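Local coordinates for envelope polyprotein (Puumala orthohantavirus, PDB 5FXU) that forms, as the Gn ectodomain, part of the glycoprotein surface of a hantavirus, and probably takes part in attachment and entry into host cells, at residues L114-T119 and Y321-G326; W60-K65 and P325-E330; L306-G311 and P342-G347. One frame throughout, in Å; residues are numbered along the deposited sequence.

Overall arrangement
From the N terminus, W60-K65, most of it the end of strand 54-64, meets P325-E330 some 260 residues later (contact 2). L114-T119, at the end of strand 107-116, closes a shorter loop with Y321-G326 in contact 1, largely nested inside contact 2, the closing segments overlapping at Pro325 and Gly326; the two centres lie about 8 Å apart. L306-G311 then opens contact 3, completed by P342-G347 beyond both closing segments, so contact 3 crosses the other two. Strand 321-323 runs beside strands 54-64 and 310-313, and strand 310-313 beside 340-354. Together they join the glycan-bearing turn, these strands and the three-stranded sheet that has 327-329 as an edge strand.

Contact 1: L114-T119 and Y321-G326; sequences LSCNQT and YIWAPG. With NAG (2-acetamido-2-deoxy-beta-D-glucopyranose), chain C.
Leu114 and Cys116 reach the indole of Trp323 from two directions. CD1 of Leu114 lies over one face, toward the rim, in a CH-pi contact 4.2 Å from the centroid of the five-membered ring. Cys116 SG, disulfide-bonded to Cys121, sits at the edge, in plane, 3.5 Å from Trp323 NE1. The opposite face carries CD of Pro325, whose CB meets Cys116 CB at 3.7 Å. Trp323 CG stands anti to the backbone N (chi1 177°), and the ring end comes nearer L114-T119 than its base.

Among polar contacts, Gly326 N donates to Cys116 O (3.2 Å, 165° at the hydrogen), the one direct hydrogen bond across, where strand 107-116 meets the turn. A water within hydrogen-bonding distance of Cys116 O and Ala324 O bridges the segments. Asn117 OD1 accepts from Thr119 N at 2.9 Å, closing an Asx turn, and from Ala120 N. Gln118 NE2 is hydrogen-bonded to Trp62 O.

An N-glycan starts on this Asn-X-Thr sequon: Asn117 ND2 is bonded to NAG C1, and NAG N2 donates to Thr119 OG1 at 2.9 Å. The chemistry implies a glycosylated turn fastened by a disulfide and by hydrogen bonds from backbone and sugar, with Trp323 NE1 buried and lacking any modelled partner.

Contact 2: W60-K65 and P325-E330; sequences WTWEMK and PGIIME
Trp60 presents one face to Ile327, whose CD1 stands 3.6 Å above the plane over the centre of the indole. This CH-pi contact puts the methyl only 13° off the normal of the six-membered ring, and the two side chains cross at about a right angle. CG2 of the same isoleucine leans on the outer part of the ring, 3.7 Å from Trp60 CZ3, and Met329 CB comes near the edge there, more distantly. The indole of Trp62 is engaged at its edge: NE1 points a weak, bent hydrogen bond at Gly326 O (2.9 Å, 120°) and makes a second weak one to Phe301 O, so one N-H is shared weakly between two carbonyl oxygens. With CG1 anti to the carbonyl carbon and CG2 anti to the backbone N, Ile327 sends CG1 to Trp62 CD1 at 3.7 Å and is wedged between two tryptophans.

The segments belong to different sheets. Strand 54-64 pairs with strands 79-89 and 321-323, whereas strand 327-329 is an outer strand of a three-stranded antiparallel sheet with 278-285 and 296-302; the short strand axes pass 8.9 Å apart at 138°. Gly326, with positive phi, lies where the chain passes from one to the other.

Nearer that passage, Thr61 CG2 touches Pro325 CG at 4.0 Å, and Trp60 O lies close to Pro325 CD. A water joins the backbones, accepting from Trp62 N at 2.8 Å and donating to Pro325 O at 2.7 Å. Val283, on strand 278-285, packs against both Trp60 and Ile327.

Contact 3: L306-G311 and P342-G347; sequences LYTSTG and PLTWTG
Pro342 lies against Gly311 in an antiparallel, non-hydrogen-bonded pair, their CA atoms 4.1 Å apart. Its CA also approaches Thr310 O, and its own carbonyl oxygen is bound by the hydroxyl of Tyr230.

Leu343 follows, and its N donates a long, weak hydrogen bond to Thr310 O at 3.4 Å. Its side chain crosses that of Thr310 at about a right angle: Leu343 CB meets Thr310 OG1 at 3.6 Å, and Leu343 CG meets Thr310 CB at 3.8 Å. CG, anti to the carbonyl carbon and beside the backbone N (chi1 -69°), is thereby set against the threonine. One methyl goes further, Leu343 CD2 resting 3.7 Å from Gly311 CA. The leucine also packs on Leu195 of strand 185-197, to whose backbone its own is hydrogen-bonded.

Here strand 340-354 is locally broken, since Leu343 has helical backbone angles (phi -68°, psi -40°) between the extended Pro342 and Thr344. The strand is flanked by 310-313 and by 185-197, antiparallel to both.

At Thr344 the contact turns polar. Thr344 OG1 faces Thr308 CG2 at 3.9 Å, but its hydroxyl binds Asp113 OD2, while Thr310 OG1 binds Asp113 OD1, so one carboxylate grips a threonine from each segment. A water sits among the three threonines: it accepts from Thr308 OG1 at 2.7 Å and from Thr344 N, and donates to Thr310 OG1 at 2.8 Å. Farther along, strand 340-354 runs past helix 249-260, on which Trp345 packs.

Contact 1: L114-T119 and Y321-G326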
loop_
_atom_site.group_PDB
_atom_site.type_symbol
_atom_site.label_atom_id
_atom_site.label_comp_id
_atom_site.label_asym_id
_atom_site.label_seq_id
_atom_site.Cartn_x
_atom_site.Cartn_y
_atom_site.Cartn_z
ATOM N N LEU A 114 2.424 7.402 -4.054
ATOM C CA LEU A 114 2.862 8.120 -5.267
ATOM C C LEU A 114 3.360 7.137 -6.309
ATOM O O LEU A 114 4.095 6.229 -5.981
ATOM C CB LEU A 114 3.992 9.081 -4.954
ATOM C CG LEU A 114 3.725 10.132 -3.889
ATOM C CD1 LEU A 114 5.002 10.859 -3.498
ATOM C CD2 LEU A 114 2.689 11.104 -4.396
ATOM N N SER A 115 2.922 7.332 -7.549
ATOM C CA SER A 115 3.339 6.542 -8.678
ATOM C C SER A 115 3.888 7.579 -9.638
ATOM O O SER A 115 3.125 8.400 -10.146
ATOM C CB SER A 115 2.172 5.784 -9.314
ATOM O OG SER A 115 1.622 4.854 -8.411
ATOM N N CYS A 116 5.193 7.523 -9.887
ATOM C CA CYS A 116 5.919 8.613 -10.523
ATOM C C CYS A 116 6.877 8.157 -11.638
ATOM O O CYS A 116 7.485 7.091 -11.564
ATOM C CB CYS A 116 6.774 9.294 -9.477
ATOM S SG CYS A 116 5.933 9.834 -7.987
ATOM N N ASN A 117 7.021 8.988 -12.649
ATOM C CA ASN A 117 8.139 8.876 -13.587
ATOM C C ASN A 117 9.121 9.957 -13.188
ATOM O O ASN A 117 8.966 10.534 -12.120
ATOM C CB ASN A 117 7.663 8.922 -15.050
ATOM C CG ASN A 117 7.043 10.254 -15.451
ATOM O OD1 ASN A 117 7.231 11.280 -14.788
ATOM N ND2 ASN A 117 6.297 10.233 -16.545
ATOM N N GLN A 118 10.117 10.253 -14.022
ATOM C CA GLN A 118 11.089 11.315 -13.691
ATOM C C GLN A 118 10.506 12.705 -13.431
ATOM O O GLN A 118 11.040 13.446 -12.621
ATOM C CB GLN A 118 12.131 11.449 -14.803
ATOM C CG GLN A 118 13.101 10.306 -14.898
ATOM C CD GLN A 118 13.809 10.329 -16.218
ATOM O OE1 GLN A 118 13.176 10.126 -17.249
ATOM N NE2 GLN A 118 15.118 10.544 -16.202
ATOM N N THR A 119 9.435 13.056 -14.130
ATOM C CA THR A 119 8.927 14.435 -14.134
ATOM C C THR A 119 7.570 14.626 -13.464
ATOM O O THR A 119 7.246 15.736 -13.066
ATOM C CB THR A 119 8.843 14.972 -15.582
ATOM O OG1 THR A 119 8.047 14.094 -16.405
ATOM C CG2 THR A 119 10.229 15.046 -16.181
ATOM N N TYR A 321 13.236 4.587 4.150
ATOM C CA TYR A 321 12.157 4.805 3.201
ATOM C C TYR A 321 12.695 5.439 1.929
ATOM O O TYR A 321 13.525 6.333 1.981
ATOM C CB TYR A 321 11.055 5.688 3.809
ATOM C CG TYR A 321 10.276 5.046 4.915
ATOM C CD1 TYR A 321 9.214 4.223 4.629
ATOM C CD2 TYR A 321 10.594 5.273 6.264
ATOM C CE1 TYR A 321 8.477 3.624 5.641
ATOM C CE2 TYR A 321 9.867 4.679 7.295
ATOM C CZ TYR A 321 8.803 3.845 6.971
ATOM O OH TYR A 321 8.071 3.208 7.947
ATOM N N ILE A 322 12.204 4.971 0.800
ATOM C CA ILE A 322 12.678 5.394 -0.507
ATOM C C ILE A 322 11.544 5.885 -1.367
ATOM O O ILE A 322 10.493 5.306 -1.393
ATOM C CB ILE A 322 13.402 4.240 -1.231
ATOM C CG1 ILE A 322 14.702 3.947 -0.496
ATOM C CG2 ILE A 322 13.791 4.614 -2.658
ATOM C CD1 ILE A 322 14.808 2.503 -0.160
ATOM N N TRP A 323 11.788 6.997 -2.035
ATOM C CA TRP A 323 10.949 7.512 -3.070
ATOM C C TRP A 323 11.798 7.568 -4.349
ATOM O O TRP A 323 12.776 8.305 -4.402
ATOM C CB TRP A 323 10.473 8.914 -2.679
ATOM C CG TRP A 323 9.656 9.578 -3.726
ATOM C CD1 TRP A 323 8.759 9.006 -4.541
ATOM C CD2 TRP A 323 9.662 10.967 -4.039
ATOM N NE1 TRP A 323 8.216 9.937 -5.354
ATOM C CE2 TRP A 323 8.755 11.157 -5.064
ATOM C CE3 TRP A 323 10.345 12.070 -3.522
ATOM C CZ2 TRP A 323 8.497 12.409 -5.611
ATOM C CZ3 TRP A 323 10.100 13.310 -4.052
ATOM C CH2 TRP A 323 9.180 13.475 -5.096
ATOM N N ALA A 324 11.418 6.796 -5.366
ATOM C CA ALA A 324 12.244 6.618 -6.544
ATOM C C ALA A 324 11.502 6.912 -7.833
ATOM O O ALA A 324 11.089 6.007 -8.544
ATOM C CB ALA A 324 12.831 5.216 -6.553
ATOM N N PRO A 325 11.320 8.191 -8.136
ATOM C CA PRO A 325 10.555 8.525 -9.327
ATOM C C PRO A 325 11.318 8.165 -10.575
ATOM O O PRO A 325 12.519 8.429 -10.662
ATOM C CB PRO A 325 10.355 10.027 -9.227
ATOM C CG PRO A 325 11.245 10.520 -8.152
ATOM C CD PRO A 325 11.566 9.361 -7.268
ATOM N N GLY A 326 10.626 7.524 -11.507
ATOM C CA GLY A 326 11.224 7.055 -12.749
ATOM C C GLY A 326 12.013 5.763 -12.611
ATOM O O GLY A 326 12.685 5.365 -13.537
HETATM C C1 NAG C . 5.638 11.404 -17.064
HETATM C C2 NAG C . 6.264 11.600 -18.439
HETATM C C3 NAG C . 5.588 12.754 -19.167
HETATM C C4 NAG C . 4.052 12.748 -19.093
HETATM C C5 NAG C . 3.527 12.307 -17.714
HETATM C C6 NAG C . 2.042 11.949 -17.670
HETATM C C7 NAG C . 8.653 11.215 -18.883
HETATM C C8 NAG C . 10.022 11.746 -18.607
HETATM N N2 NAG C . 7.676 11.926 -18.315
HETATM O O3 NAG C . 6.026 12.730 -20.525
HETATM O O4 NAG C . 3.710 14.120 -19.350
HETATM O O5 NAG C . 4.254 11.156 -17.264
HETATM O O6 NAG C . 1.844 10.637 -18.214
HETATM O O7 NAG C . 8.485 10.216 -19.571
HETATM O O HOH W 1 8.774 4.925 -9.998
#

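Contact 2: W60-K65 and P325-E330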
loop_
_atom_site.group_PDB
_atom_site.type_symbol
_atom_site.label_atom_id
_atom_site.label_comp_id
_atom_site.label_asym_id
_atom_site.label_seq_id
_atom_site.Cartn_x
_atom_site.Cartn_y
_atom_site.Cartn_z
ATOM N N TRP A 60 15.556 9.131 -4.718
ATOM C CA TRP A 60 16.485 8.500 -5.609
ATOM C C TRP A 60 15.972 8.705 -7.031
ATOM O O TRP A 60 14.874 8.287 -7.357
ATOM C CB TRP A 60 16.562 7.003 -5.274
ATOM C CG TRP A 60 17.494 6.217 -6.144
ATOM C CD1 TRP A 60 18.678 6.654 -6.686
ATOM C CD2 TRP A 60 17.340 4.856 -6.565
ATOM N NE1 TRP A 60 19.245 5.672 -7.451
ATOM C CE2 TRP A 60 18.456 4.549 -7.391
ATOM C CE3 TRP A 60 16.381 3.876 -6.346
ATOM C CZ2 TRP A 60 18.635 3.275 -7.977
ATOM C CZ3 TRP A 60 16.550 2.632 -6.927
ATOM C CH2 TRP A 60 17.673 2.340 -7.734
ATOM N N THR A 61 16.786 9.346 -7.876
ATOM C CA THR A 61 16.371 9.807 -9.218
ATOM C C THR A 61 17.430 9.426 -10.270
ATOM O O THR A 61 18.574 9.208 -9.932
ATOM C CB THR A 61 16.190 11.346 -9.230
ATOM O OG1 THR A 61 17.369 11.983 -8.722
ATOM C CG2 THR A 61 15.062 11.742 -8.369
ATOM N N TRP A 62 17.049 9.358 -11.536
ATOM C CA TRP A 62 18.007 9.072 -12.601
ATOM C C TRP A 62 17.956 10.134 -13.700
ATOM O O TRP A 62 16.904 10.732 -13.907
ATOM C CB TRP A 62 17.764 7.672 -13.171
ATOM C CG TRP A 62 16.600 7.514 -14.124
ATOM C CD1 TRP A 62 15.328 7.160 -13.808
ATOM C CD2 TRP A 62 16.636 7.640 -15.547
ATOM N NE1 TRP A 62 14.561 7.102 -14.933
ATOM C CE2 TRP A 62 15.341 7.368 -16.021
ATOM C CE3 TRP A 62 17.633 7.976 -16.464
ATOM C CZ2 TRP A 62 15.005 7.427 -17.388
ATOM C CZ3 TRP A 62 17.314 8.012 -17.830
ATOM C CH2 TRP A 62 16.009 7.734 -18.275
ATOM N N GLU A 63 19.102 10.339 -14.382
ATOM C CA GLU A 63 19.231 11.215 -15.546
ATOM C C GLU A 63 20.015 10.495 -16.632
ATOM O O GLU A 63 20.923 9.747 -16.332
ATOM C CB GLU A 63 19.979 12.510 -15.195
ATOM C CG GLU A 63 19.348 13.292 -14.057
ATOM C CD GLU A 63 19.909 14.709 -13.846
ATOM O OE1 GLU A 63 21.098 14.985 -14.158
ATOM O OE2 GLU A 63 19.133 15.559 -13.339
ATOM N N MET A 64 19.678 10.731 -17.890
ATOM C CA MET A 64 20.526 10.284 -18.968
ATOM C C MET A 64 21.912 10.980 -18.933
ATOM O O MET A 64 22.024 12.173 -18.643
ATOM C CB MET A 64 19.871 10.506 -20.330
ATOM C CG MET A 64 20.775 10.029 -21.456
ATOM S SD MET A 64 20.021 10.027 -23.077
ATOM C CE MET A 64 21.479 9.633 -24.017
ATOM N N LYS A 65 22.942 10.206 -19.246
ATOM C CA LYS A 65 24.318 10.667 -19.321
ATOM C C LYS A 65 25.016 10.032 -20.522
ATOM O O LYS A 65 24.589 9.003 -21.010
ATOM C CB LYS A 65 25.051 10.286 -18.038
ATOM C CG LYS A 65 26.390 10.973 -17.856
ATOM C CD LYS A 65 26.684 11.296 -16.393
ATOM C CE LYS A 65 27.926 12.179 -16.232
ATOM N NZ LYS A 65 29.198 11.425 -16.467
ATOM N N PRO A 325 11.320 8.191 -8.136
ATOM C CA PRO A 325 10.555 8.525 -9.327
ATOM C C PRO A 325 11.318 8.165 -10.575
ATOM O O PRO A 325 12.519 8.429 -10.662
ATOM C CB PRO A 325 10.355 10.027 -9.227
ATOM C CG PRO A 325 11.245 10.520 -8.152
ATOM C CD PRO A 325 11.566 9.361 -7.268
ATOM N N GLY A 326 10.626 7.524 -11.507
ATOM C CA GLY A 326 11.224 7.055 -12.749
ATOM C C GLY A 326 12.013 5.763 -12.611
ATOM O O GLY A 326 12.685 5.365 -13.537
ATOM N N ILE A 327 11.937 5.098 -11.463
ATOM C CA ILE A 327 12.654 3.834 -11.236
ATOM C C ILE A 327 11.718 2.808 -10.588
ATOM O O ILE A 327 11.102 3.100 -9.571
ATOM C CB ILE A 327 13.842 4.023 -10.285
ATOM C CG1 ILE A 327 14.791 5.103 -10.823
ATOM C CG2 ILE A 327 14.572 2.695 -10.069
ATOM C CD1 ILE A 327 15.899 5.499 -9.875
ATOM N N ILE A 328 11.640 1.612 -11.166
ATOM C CA ILE A 328 10.979 0.489 -10.515
ATOM C C ILE A 328 12.007 -0.131 -9.575
ATOM O O ILE A 328 12.907 -0.851 -10.040
ATOM C CB ILE A 328 10.489 -0.559 -11.526
ATOM C CG1 ILE A 328 9.544 0.096 -12.526
ATOM C CG2 ILE A 328 9.778 -1.728 -10.794
ATOM C CD1 ILE A 328 9.273 -0.738 -13.747
ATOM N N MET A 329 11.895 0.168 -8.276
ATOM C CA MET A 329 12.853 -0.352 -7.301
ATOM C C MET A 329 12.755 -1.898 -7.193
ATOM O O MET A 329 11.701 -2.507 -7.441
ATOM C CB MET A 329 12.780 0.384 -5.943
ATOM C CG MET A 329 11.481 0.215 -5.199
ATOM S SD MET A 329 11.528 1.272 -3.742
ATOM C CE MET A 329 10.332 2.470 -4.298
ATOM N N GLU A 330 13.893 -2.537 -6.937
ATOM C CA GLU A 330 13.975 -3.996 -6.926
ATOM C C GLU A 330 13.038 -4.540 -5.852
ATOM O O GLU A 330 13.220 -4.259 -4.676
ATOM C CB GLU A 330 15.411 -4.440 -6.630
ATOM C CG GLU A 330 15.643 -5.954 -6.567
ATOM C CD GLU A 330 15.336 -6.591 -7.901
ATOM O OE1 GLU A 330 16.236 -6.623 -8.789
ATOM O OE2 GLU A 330 14.166 -6.977 -8.086
HETATM O O HOH W 2 14.377 10.210 -11.602
#

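Contact 3: L306-G311 and P342-G347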
loop_
_atom_site.group_PDB
_atom_site.type_symbol
_atom_site.label_atom_id
_atom_site.label_comp_id
_atom_site.label_asym_id
_atom_site.label_seq_id
_atom_site.Cartn_x
_atom_site.Cartn_y
_atom_site.Cartn_z
ATOM N N LEU A 306 3.498 3.562 -13.771
ATOM C CA LEU A 306 2.626 2.409 -13.722
ATOM C C LEU A 306 2.497 1.895 -12.278
ATOM O O LEU A 306 1.399 1.824 -11.743
ATOM C CB LEU A 306 3.153 1.337 -14.655
ATOM C CG LEU A 306 2.179 0.232 -15.066
ATOM C CD1 LEU A 306 0.960 0.790 -15.792
ATOM C CD2 LEU A 306 2.900 -0.758 -15.968
ATOM N N TYR A 307 3.619 1.585 -11.649
ATOM C CA TYR A 307 3.647 1.122 -10.261
ATOM C C TYR A 307 3.887 2.288 -9.313
ATOM O O TYR A 307 4.302 3.360 -9.718
ATOM C CB TYR A 307 4.746 0.074 -10.089
ATOM C CG TYR A 307 4.642 -1.068 -11.076
ATOM C CD1 TYR A 307 3.497 -1.844 -11.135
ATOM C CD2 TYR A 307 5.692 -1.377 -11.941
ATOM C CE1 TYR A 307 3.383 -2.882 -12.036
ATOM C CE2 TYR A 307 5.592 -2.418 -12.847
ATOM C CZ TYR A 307 4.429 -3.162 -12.886
ATOM O OH TYR A 307 4.295 -4.176 -13.792
ATOM N N THR A 308 3.660 2.049 -8.034
ATOM C CA THR A 308 4.031 2.990 -7.008
ATOM C C THR A 308 5.552 3.134 -6.967
ATOM O O THR A 308 6.277 2.214 -7.343
ATOM C CB THR A 308 3.492 2.558 -5.603
ATOM O OG1 THR A 308 4.020 1.289 -5.232
ATOM C CG2 THR A 308 1.987 2.485 -5.594
ATOM N N SER A 309 6.019 4.272 -6.472
ATOM C CA SER A 309 7.432 4.617 -6.450
ATOM C C SER A 309 7.956 4.709 -5.023
ATOM O O SER A 309 9.001 5.304 -4.805
ATOM C CB SER A 309 7.639 5.965 -7.137
ATOM O OG SER A 309 6.944 6.028 -8.363
ATOM N N THR A 310 7.267 4.098 -4.060
ATOM C CA THR A 310 7.675 4.173 -2.649
ATOM C C THR A 310 7.900 2.775 -2.053
ATOM O O THR A 310 7.209 1.819 -2.394
ATOM C CB THR A 310 6.613 4.872 -1.809
ATOM O OG1 THR A 310 5.379 4.178 -1.987
ATOM C CG2 THR A 310 6.427 6.335 -2.244
ATOM N N GLY A 311 8.895 2.672 -1.186
ATOM C CA GLY A 311 9.148 1.437 -0.468
ATOM C C GLY A 311 10.152 1.609 0.647
ATOM O O GLY A 311 10.550 2.725 0.970
ATOM N N PRO A 342 7.244 -2.712 -0.954
ATOM C CA PRO A 342 6.468 -1.521 -1.255
ATOM C C PRO A 342 5.645 -1.047 -0.054
ATOM O O PRO A 342 5.222 -1.872 0.775
ATOM C CB PRO A 342 5.574 -1.980 -2.398
ATOM C CG PRO A 342 5.386 -3.460 -2.150
ATOM C CD PRO A 342 6.697 -3.920 -1.601
ATOM N N LEU A 343 5.402 0.267 0.010
ATOM C CA LEU A 343 4.624 0.875 1.094
ATOM C C LEU A 343 3.155 0.489 1.065
ATOM O O LEU A 343 2.544 0.293 2.117
ATOM C CB LEU A 343 4.743 2.405 1.083
ATOM C CG LEU A 343 6.076 3.020 1.454
ATOM C CD1 LEU A 343 5.805 4.402 2.043
ATOM C CD2 LEU A 343 6.912 2.198 2.417
ATOM N N THR A 344 2.595 0.425 -0.136
ATOM C CA THR A 344 1.244 -0.071 -0.353
ATOM C C THR A 344 1.271 -1.124 -1.441
ATOM O O THR A 344 2.190 -1.157 -2.250
ATOM C CB THR A 344 0.264 1.027 -0.778
ATOM O OG1 THR A 344 0.552 1.444 -2.123
ATOM C CG2 THR A 344 0.340 2.217 0.185
ATOM N N TRP A 345 0.270 -1.991 -1.426
ATOM C CA TRP A 345 0.194 -3.115 -2.355
ATOM C C TRP A 345 -1.272 -3.432 -2.603
ATOM O O TRP A 345 -2.046 -3.589 -1.651
ATOM C CB TRP A 345 0.898 -4.352 -1.778
ATOM C CG TRP A 345 0.945 -5.520 -2.737
ATOM C CD1 TRP A 345 1.921 -5.786 -3.635
ATOM C CD2 TRP A 345 -0.030 -6.551 -2.882
ATOM N NE1 TRP A 345 1.625 -6.931 -4.339
ATOM C CE2 TRP A 345 0.426 -7.419 -3.902
ATOM C CE3 TRP A 345 -1.247 -6.833 -2.249
ATOM C CZ2 TRP A 345 -0.294 -8.563 -4.310
ATOM C CZ3 TRP A 345 -1.974 -7.979 -2.649
ATOM C CH2 TRP A 345 -1.490 -8.826 -3.664
ATOM N N THR A 346 -1.637 -3.490 -3.876
ATOM C CA THR A 346 -2.990 -3.760 -4.303
ATOM C C THR A 346 -2.947 -4.983 -5.215
ATOM O O THR A 346 -2.161 -5.047 -6.168
ATOM C CB THR A 346 -3.615 -2.530 -5.012
ATOM O OG1 THR A 346 -3.608 -1.401 -4.113
ATOM C CG2 THR A 346 -5.049 -2.799 -5.403
ATOM N N GLY A 347 -3.779 -5.972 -4.891
ATOM C CA GLY A 347 -3.908 -7.176 -5.696
ATOM C C GLY A 347 -5.231 -7.872 -5.485
ATOM O O GLY A 347 -6.156 -7.295 -4.940
HETATM O O HOH W 3 4.255 1.663 -2.594
#